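Local coordinates for sugar ABC transporter substrate-binding protein (Treponema pallidum subsp. pallidum, PDB 5U2P) that probably captures a still unidentified solute, perhaps a sugar, in the periplasm for delivery to an ABC transporter, at residues 84-88 with 311-317; 32-36 with 59-65; 73-77 with 96-100. One frame throughout, in Å; residues are numbered along the deposited sequence.

Overall arrangement
From the N terminus, contact 2 comes first: segment 32-36 pairs with 59-65, closing a loop that holds helix 45-58 and forming one edge of the five-stranded sheet. Contact 3 brings 73-77 of the next helix against 96-100, just past strand 88-92. Contact 1 starts inside that loop, at 84-88, and closes only at 311-317, after the chain has run through most of the second sheet and returned along strand 307-311. Contacts 1 and 3 therefore cross, while contact 2 precedes both. Contacts 1 and 2, centres about 11 Å apart, touch where Ser35 meets Asp87; contact 3 touches neither. All three belong to the domain built on the five-stranded sheet.

Contact 1 of 3, residues 84-88 with 311-317; sequences TAPDV and VHKKSAR
The His312 imidazole lies between two layers: Ala85 CB sits over one face, 4.0 Å from the ring centroid in a CH-pi contact, while the backbone nitrogens of Lys314 and Ser315 lie over the opposite face toward its rim. At the ring edge, in plane, is water 1, which ND1 meets at 3.2 Å and which also lies 2.9 Å from Asp87 OD1 in a hydrogen bond. ND1 makes a weak, bent bond to Ala85 O too. The other flat pair is Asp87 and Arg317, whose carboxylate and guanidinium planes are turned 75° apart. Arg317 NH1 reaches the syn lone pair of Asp87 OD2 at 2.8 Å, nearly in its own guanidinium plane, and completes a salt bridge. Asp87 CG is anti to its carbonyl carbon (chi1 -52°), which swings the carboxylate toward 311-317 although CB sets out away from it. There OD1 takes the Ser315 hydroxyl from above the carboxylate plane, OG to OD1 2.9 Å. The same OG accepts from Arg317 N at 2.8 Å, closing an ST turn just before helix 318-329, with Arg317 at the N-cap position. The Arg317 guanidinium, and perhaps the nearby N-terminus of that helix, probably steady the charge of the buried Asp87 carboxylate. On the main chain, His312 N donates to Asp87 O at 2.9 Å, next to the antiparallel non-hydrogen-bonded pair Val88 and Val311. The two loops thus meet where strands 88-92 and 307-311 run side by side, Val88 and Val311 packing on Ala321 of helix 318-329, Ala85 and His312 on Leu80 of helix 72-81.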
# COMPACT_ATOMS: atom_id res chain seq x y z
N THR A 84 27.87 -13.21 -8.68
CA THR A 84 28.23 -12.31 -9.76
C THR A 84 27.31 -11.08 -9.84
O THR A 84 27.48 -10.25 -10.74
CB THR A 84 28.19 -13.04 -11.12
OG1 THR A 84 26.84 -13.37 -11.45
CG2 THR A 84 29.03 -14.31 -11.06
N ALA A 85 26.37 -10.97 -8.91
CA ALA A 85 25.38 -9.89 -8.95
C ALA A 85 26.06 -8.54 -8.96
O ALA A 85 27.13 -8.39 -8.34
CB ALA A 85 24.43 -9.97 -7.75
N PRO A 86 25.46 -7.56 -9.64
CA PRO A 86 25.97 -6.18 -9.62
C PRO A 86 26.00 -5.54 -8.23
O PRO A 86 25.42 -6.08 -7.29
CB PRO A 86 25.00 -5.45 -10.55
CG PRO A 86 24.65 -6.48 -11.54
CD PRO A 86 24.45 -7.72 -10.71
N ASP A 87 26.69 -4.41 -8.11
CA ASP A 87 26.88 -3.76 -6.80
C ASP A 87 25.56 -3.26 -6.20
O ASP A 87 25.36 -3.29 -4.98
CB ASP A 87 27.85 -2.59 -6.91
CG ASP A 87 29.17 -2.95 -7.58
OD1 ASP A 87 29.76 -4.00 -7.28
OD2 ASP A 87 29.64 -2.13 -8.41
N VAL A 88 24.70 -2.73 -7.07
CA VAL A 88 23.38 -2.23 -6.69
C VAL A 88 22.33 -3.00 -7.49
O VAL A 88 22.47 -3.14 -8.70
CB VAL A 88 23.26 -0.72 -6.95
CG1 VAL A 88 21.83 -0.23 -6.70
CG2 VAL A 88 24.25 0.01 -6.08
N VAL A 311 22.09 -2.76 -1.87
CA VAL A 311 23.52 -2.98 -2.10
C VAL A 311 23.88 -4.45 -1.86
O VAL A 311 23.57 -5.02 -0.82
CB VAL A 311 24.38 -2.09 -1.19
CG1 VAL A 311 25.88 -2.29 -1.47
CG2 VAL A 311 24.02 -0.62 -1.39
N HIS A 312 24.51 -5.05 -2.87
CA HIS A 312 25.02 -6.42 -2.78
C HIS A 312 26.15 -6.51 -1.75
O HIS A 312 27.19 -5.88 -1.90
CB HIS A 312 25.52 -6.86 -4.15
CG HIS A 312 25.98 -8.28 -4.21
ND1 HIS A 312 26.95 -8.70 -5.10
CD2 HIS A 312 25.59 -9.39 -3.54
CE1 HIS A 312 27.15 -10.00 -4.96
NE2 HIS A 312 26.34 -10.44 -4.02
N LYS A 313 25.90 -7.30 -0.72
CA LYS A 313 26.76 -7.42 0.45
C LYS A 313 28.17 -7.88 0.10
O LYS A 313 29.14 -7.43 0.71
CB LYS A 313 26.13 -8.42 1.43
CG LYS A 313 26.75 -8.43 2.80
CD LYS A 313 25.94 -9.28 3.78
CE LYS A 313 26.53 -9.21 5.17
NZ LYS A 313 25.72 -9.94 6.17
N LYS A 314 28.27 -8.77 -0.89
CA LYS A 314 29.57 -9.34 -1.27
C LYS A 314 30.30 -8.47 -2.30
O LYS A 314 31.38 -8.83 -2.76
CB LYS A 314 29.38 -10.76 -1.82
CG LYS A 314 28.77 -11.72 -0.79
CD LYS A 314 28.63 -13.15 -1.31
CE LYS A 314 27.49 -13.89 -0.59
NZ LYS A 314 27.22 -15.25 -1.14
N SER A 315 29.72 -7.32 -2.64
CA SER A 315 30.39 -6.39 -3.54
C SER A 315 31.74 -5.92 -3.00
O SER A 315 31.91 -5.70 -1.80
CB SER A 315 29.51 -5.17 -3.80
OG SER A 315 30.25 -4.16 -4.45
N ALA A 316 32.70 -5.76 -3.90
CA ALA A 316 33.99 -5.19 -3.53
C ALA A 316 33.92 -3.66 -3.46
O ALA A 316 34.91 -3.00 -3.15
CB ALA A 316 35.06 -5.62 -4.51
N ARG A 317 32.74 -3.10 -3.74
CA ARG A 317 32.54 -1.65 -3.83
C ARG A 317 31.38 -1.19 -2.93
O ARG A 317 30.69 -0.22 -3.25
CB ARG A 317 32.25 -1.23 -5.27
CG ARG A 317 33.26 -1.64 -6.32
CD ARG A 317 32.52 -1.83 -7.64
NE ARG A 317 33.37 -1.78 -8.82
CZ ARG A 317 32.94 -2.04 -10.05
NH1 ARG A 317 31.67 -2.37 -10.26
NH2 ARG A 317 33.77 -1.98 -11.08
O HOH W 1 28.82 -6.72 -6.79

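Contact 2 of 3, residues 32-36 with 59-65; sequences VRLSV and GIAVTVE
Val62 holds CG1 anti to its backbone N (chi1 -177°) and Val36 turns CG2 anti to its carbonyl carbon, and the two methyls meet at 3.6 Å, CG1 of Val62 against CG2 of Val36. Ile60, with CG1 anti to its carbonyl carbon (chi1 -59°), leaves CG2 anti to the backbone N and brings that branch slantwise across Leu34, touching CB at 3.8 Å and CG slightly farther off. These apolar groups are on the face of the sheet where Val62 and Val64 pack on Phe51 of helix 45-58 and Leu34 on Ala321 of helix 318-329. Arg33, Ser35, Ala61 and Thr63 point to the other face. There Thr63 OG1 is 3.9 Å from Ser35 CB, while the Ser35 hydroxyl binds Asp87 N. Glu65 sends its carboxylate to a salt bridge with Arg79. Six backbone bonds join the segments, beginning with Val32 N to Gly59 O (3.0 Å) and ending with Glu65 N to Val36 O (2.8 Å). Leu34 is the midpoint: its N donates to Ala61 O and its O accepts from Thr63 N. Gly59 turns the chain out of helix 45-58 with positive phi, and after Ile60 the strand begins at Ala61. The axes of 33-36 and 61-65 are 17° from parallel; strand 33-39, helix 45-58 and strand 61-67 form a beta-alpha-beta unit, the opening element of a periplasmic binding protein domain.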
# COMPACT_ATOMS: atom_id res chain seq x y z
N VAL A 32 35.23 6.33 -9.55
CA VAL A 32 34.97 4.93 -9.25
C VAL A 32 34.03 4.33 -10.29
O VAL A 32 33.60 5.02 -11.22
CB VAL A 32 34.34 4.74 -7.86
CG1 VAL A 32 34.92 3.51 -7.17
CG2 VAL A 32 34.54 5.97 -7.00
N ARG A 33 33.72 3.05 -10.12
CA ARG A 33 32.76 2.36 -10.96
C ARG A 33 31.66 1.77 -10.08
O ARG A 33 31.90 1.44 -8.91
CB ARG A 33 33.43 1.27 -11.79
CG ARG A 33 34.54 1.77 -12.71
CD ARG A 33 35.41 0.62 -13.19
NE ARG A 33 34.63 -0.42 -13.86
CZ ARG A 33 35.13 -1.58 -14.29
NH1 ARG A 33 36.42 -1.86 -14.12
NH2 ARG A 33 34.34 -2.47 -14.88
N LEU A 34 30.47 1.68 -10.65
CA LEU A 34 29.34 1.01 -10.01
C LEU A 34 28.53 0.26 -11.05
O LEU A 34 28.21 0.79 -12.12
CB LEU A 34 28.43 2.01 -9.30
CG LEU A 34 28.53 2.24 -7.80
CD1 LEU A 34 27.31 3.03 -7.35
CD2 LEU A 34 28.64 0.94 -7.00
N SER A 35 28.19 -0.99 -10.75
CA SER A 35 27.32 -1.77 -11.61
C SER A 35 25.94 -1.85 -10.97
O SER A 35 25.81 -1.91 -9.74
CB SER A 35 27.89 -3.17 -11.83
OG SER A 35 28.11 -3.84 -10.61
N VAL A 36 24.93 -1.85 -11.82
CA VAL A 36 23.54 -1.88 -11.41
C VAL A 36 22.75 -2.92 -12.20
O VAL A 36 22.96 -3.11 -13.39
CB VAL A 36 22.90 -0.49 -11.60
CG1 VAL A 36 21.46 -0.49 -11.13
CG2 VAL A 36 23.70 0.56 -10.85
N GLY A 59 31.56 11.58 -10.17
CA GLY A 59 32.64 10.78 -10.73
C GLY A 59 32.42 9.30 -10.49
O GLY A 59 33.37 8.55 -10.25
N ILE A 60 31.17 8.87 -10.54
CA ILE A 60 30.87 7.45 -10.42
C ILE A 60 30.32 6.98 -11.77
O ILE A 60 29.19 7.30 -12.13
CB ILE A 60 29.87 7.14 -9.29
CG1 ILE A 60 30.43 7.64 -7.94
CG2 ILE A 60 29.61 5.65 -9.23
CD1 ILE A 60 29.50 7.48 -6.77
N ALA A 61 31.14 6.25 -12.51
CA ALA A 61 30.70 5.67 -13.77
C ALA A 61 29.76 4.49 -13.51
O ALA A 61 30.19 3.44 -13.04
CB ALA A 61 31.90 5.21 -14.58
N VAL A 62 28.48 4.69 -13.78
CA VAL A 62 27.48 3.65 -13.59
C VAL A 62 27.24 2.87 -14.87
O VAL A 62 27.01 3.46 -15.93
CB VAL A 62 26.13 4.24 -13.12
CG1 VAL A 62 25.13 3.14 -12.86
CG2 VAL A 62 26.32 5.11 -11.88
N THR A 63 27.30 1.54 -14.77
CA THR A 63 26.90 0.66 -15.86
C THR A 63 25.64 -0.08 -15.45
O THR A 63 25.60 -0.73 -14.40
CB THR A 63 28.02 -0.33 -16.24
OG1 THR A 63 28.40 -1.09 -15.09
CG2 THR A 63 29.23 0.43 -16.74
N VAL A 64 24.60 0.04 -16.28
CA VAL A 64 23.30 -0.56 -16.00
C VAL A 64 23.04 -1.80 -16.85
O VAL A 64 23.25 -1.80 -18.06
CB VAL A 64 22.15 0.45 -16.23
CG1 VAL A 64 20.79 -0.20 -15.98
CG2 VAL A 64 22.33 1.66 -15.34
N GLU A 65 22.59 -2.85 -16.18
CA GLU A 65 22.22 -4.11 -16.81
C GLU A 65 20.72 -4.33 -16.60
O GLU A 65 20.29 -4.52 -15.46
CB GLU A 65 23.03 -5.25 -16.21
CG GLU A 65 22.87 -6.58 -16.90
CD GLU A 65 23.65 -7.67 -16.19
OE1 GLU A 65 23.39 -8.86 -16.46
OE2 GLU A 65 24.53 -7.34 -15.36

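Contact 3 of 3, residues 73-77 with 96-100; sequences PTVLH and LHALD
Leu99 CD2 presses onto one face of the His77 imidazole, only 3.3 Å from its centroid and 19° off the normal, a tight CH-pi contact placed toward the NE2 side of the ring. At the ring edge comes the His97 carbonyl; NE2 of His77 lies 3.3 Å from His97 O in a weak, poorly angled bond (124°). Beside it His77 CE1 touches His97 CB at 3.5 Å. The other Leu99 branch, CD1, meets Leu76 CD2 at 4.1 Å, and the His97 ring lies across both Leu76 and Pro73, with its CD2 4.0 Å from Pro73 CB. His97 ND1 is buried here without a polar partner.

Helix 72-81, which carries Pro73, Leu76 and His77, is the helix of the crossover from strand 61-67 to strand 88-92. These two strands flank 33-39, giving the sheet order 2-1-3-5-4 of the class II periplasmic binding protein fold.

What fixes the His77 ring is its own helix: with CG anti to the carbonyl carbon (chi1 -85°) the ring folds back beside the backbone N, and ND1 donates to Pro73 O at 2.7 Å, while the backbone N of His77 reaches the same oxygen from the opposite face of the carbonyl plane. Both ring bonds together would require a proton on each nitrogen. Leu96, His97 and Ala98 all have left-handed helical backbone angles, and Leu99 N closes the turn on Leu96 O at 2.9 Å, which sets His97 and Leu99 toward the helix. Farther out, Leu76 packs on Leu37 and Val89 of the sheet, His97 on Arg39 and Ser92, and Asp100 caps helix 101-104 through Tyr102 N.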
# COMPACT_ATOMS: atom_id res chain seq x y z
N PRO A 73 13.23 -11.63 -11.23
CA PRO A 73 13.45 -12.32 -9.95
C PRO A 73 14.30 -13.57 -10.12
O PRO A 73 15.18 -13.82 -9.30
CB PRO A 73 12.04 -12.66 -9.48
CG PRO A 73 11.15 -11.66 -10.18
CD PRO A 73 11.79 -11.46 -11.52
N THR A 74 14.05 -14.34 -11.18
CA THR A 74 14.86 -15.51 -11.50
C THR A 74 16.33 -15.14 -11.69
O THR A 74 17.22 -15.78 -11.12
CB THR A 74 14.36 -16.21 -12.78
OG1 THR A 74 13.01 -16.63 -12.61
CG2 THR A 74 15.22 -17.42 -13.11
N VAL A 75 16.58 -14.11 -12.49
CA VAL A 75 17.94 -13.67 -12.78
C VAL A 75 18.65 -13.15 -11.54
O VAL A 75 19.80 -13.51 -11.29
CB VAL A 75 17.97 -12.58 -13.87
CG1 VAL A 75 19.39 -12.04 -14.05
CG2 VAL A 75 17.47 -13.15 -15.18
N LEU A 76 17.99 -12.29 -10.77
CA LEU A 76 18.61 -11.75 -9.57
C LEU A 76 19.00 -12.87 -8.59
O LEU A 76 20.11 -12.88 -8.05
CB LEU A 76 17.68 -10.76 -8.88
CG LEU A 76 18.14 -10.19 -7.54
CD1 LEU A 76 19.45 -9.46 -7.68
CD2 LEU A 76 17.07 -9.30 -6.96
N HIS A 77 18.09 -13.82 -8.37
CA HIS A 77 18.37 -14.96 -7.49
C HIS A 77 19.63 -15.69 -7.94
O HIS A 77 20.54 -15.94 -7.14
CB HIS A 77 17.20 -15.95 -7.47
CG HIS A 77 16.11 -15.60 -6.51
ND1 HIS A 77 15.32 -14.49 -6.65
CD2 HIS A 77 15.67 -16.24 -5.40
CE1 HIS A 77 14.43 -14.45 -5.67
NE2 HIS A 77 14.63 -15.50 -4.89
N LEU A 96 11.28 -8.67 -0.51
CA LEU A 96 12.56 -8.97 -1.16
C LEU A 96 12.59 -10.30 -1.91
O LEU A 96 13.61 -10.99 -1.91
CB LEU A 96 13.71 -8.95 -0.14
CG LEU A 96 13.81 -7.71 0.73
CD1 LEU A 96 14.90 -7.89 1.73
CD2 LEU A 96 14.08 -6.47 -0.11
N HIS A 97 11.49 -10.65 -2.57
CA HIS A 97 11.40 -11.92 -3.29
C HIS A 97 11.78 -13.11 -2.40
O HIS A 97 12.36 -14.08 -2.89
CB HIS A 97 12.33 -11.91 -4.52
CG HIS A 97 12.32 -10.64 -5.33
ND1 HIS A 97 13.26 -9.64 -5.16
CD2 HIS A 97 11.53 -10.24 -6.35
CE1 HIS A 97 13.03 -8.67 -6.03
NE2 HIS A 97 11.98 -9.01 -6.76
N ALA A 98 11.50 -13.02 -1.10
CA ALA A 98 11.80 -14.09 -0.14
C ALA A 98 13.30 -14.38 0.03
O ALA A 98 13.68 -15.39 0.64
CB ALA A 98 11.07 -15.37 -0.53
N LEU A 99 14.14 -13.49 -0.48
CA LEU A 99 15.59 -13.57 -0.30
C LEU A 99 15.98 -13.26 1.15
O LEU A 99 15.34 -12.44 1.80
CB LEU A 99 16.31 -12.60 -1.24
CG LEU A 99 16.14 -12.85 -2.75
CD1 LEU A 99 16.63 -11.64 -3.57
CD2 LEU A 99 16.89 -14.10 -3.16
N ASP A 100 17.03 -13.91 1.65
CA ASP A 100 17.55 -13.60 2.98
C ASP A 100 18.44 -12.37 2.93
O ASP A 100 19.60 -12.44 2.47
CB ASP A 100 18.34 -14.80 3.56
CG ASP A 100 18.73 -14.59 5.01
OD1 ASP A 100 18.64 -13.45 5.51
OD2 ASP A 100 19.14 -15.57 5.66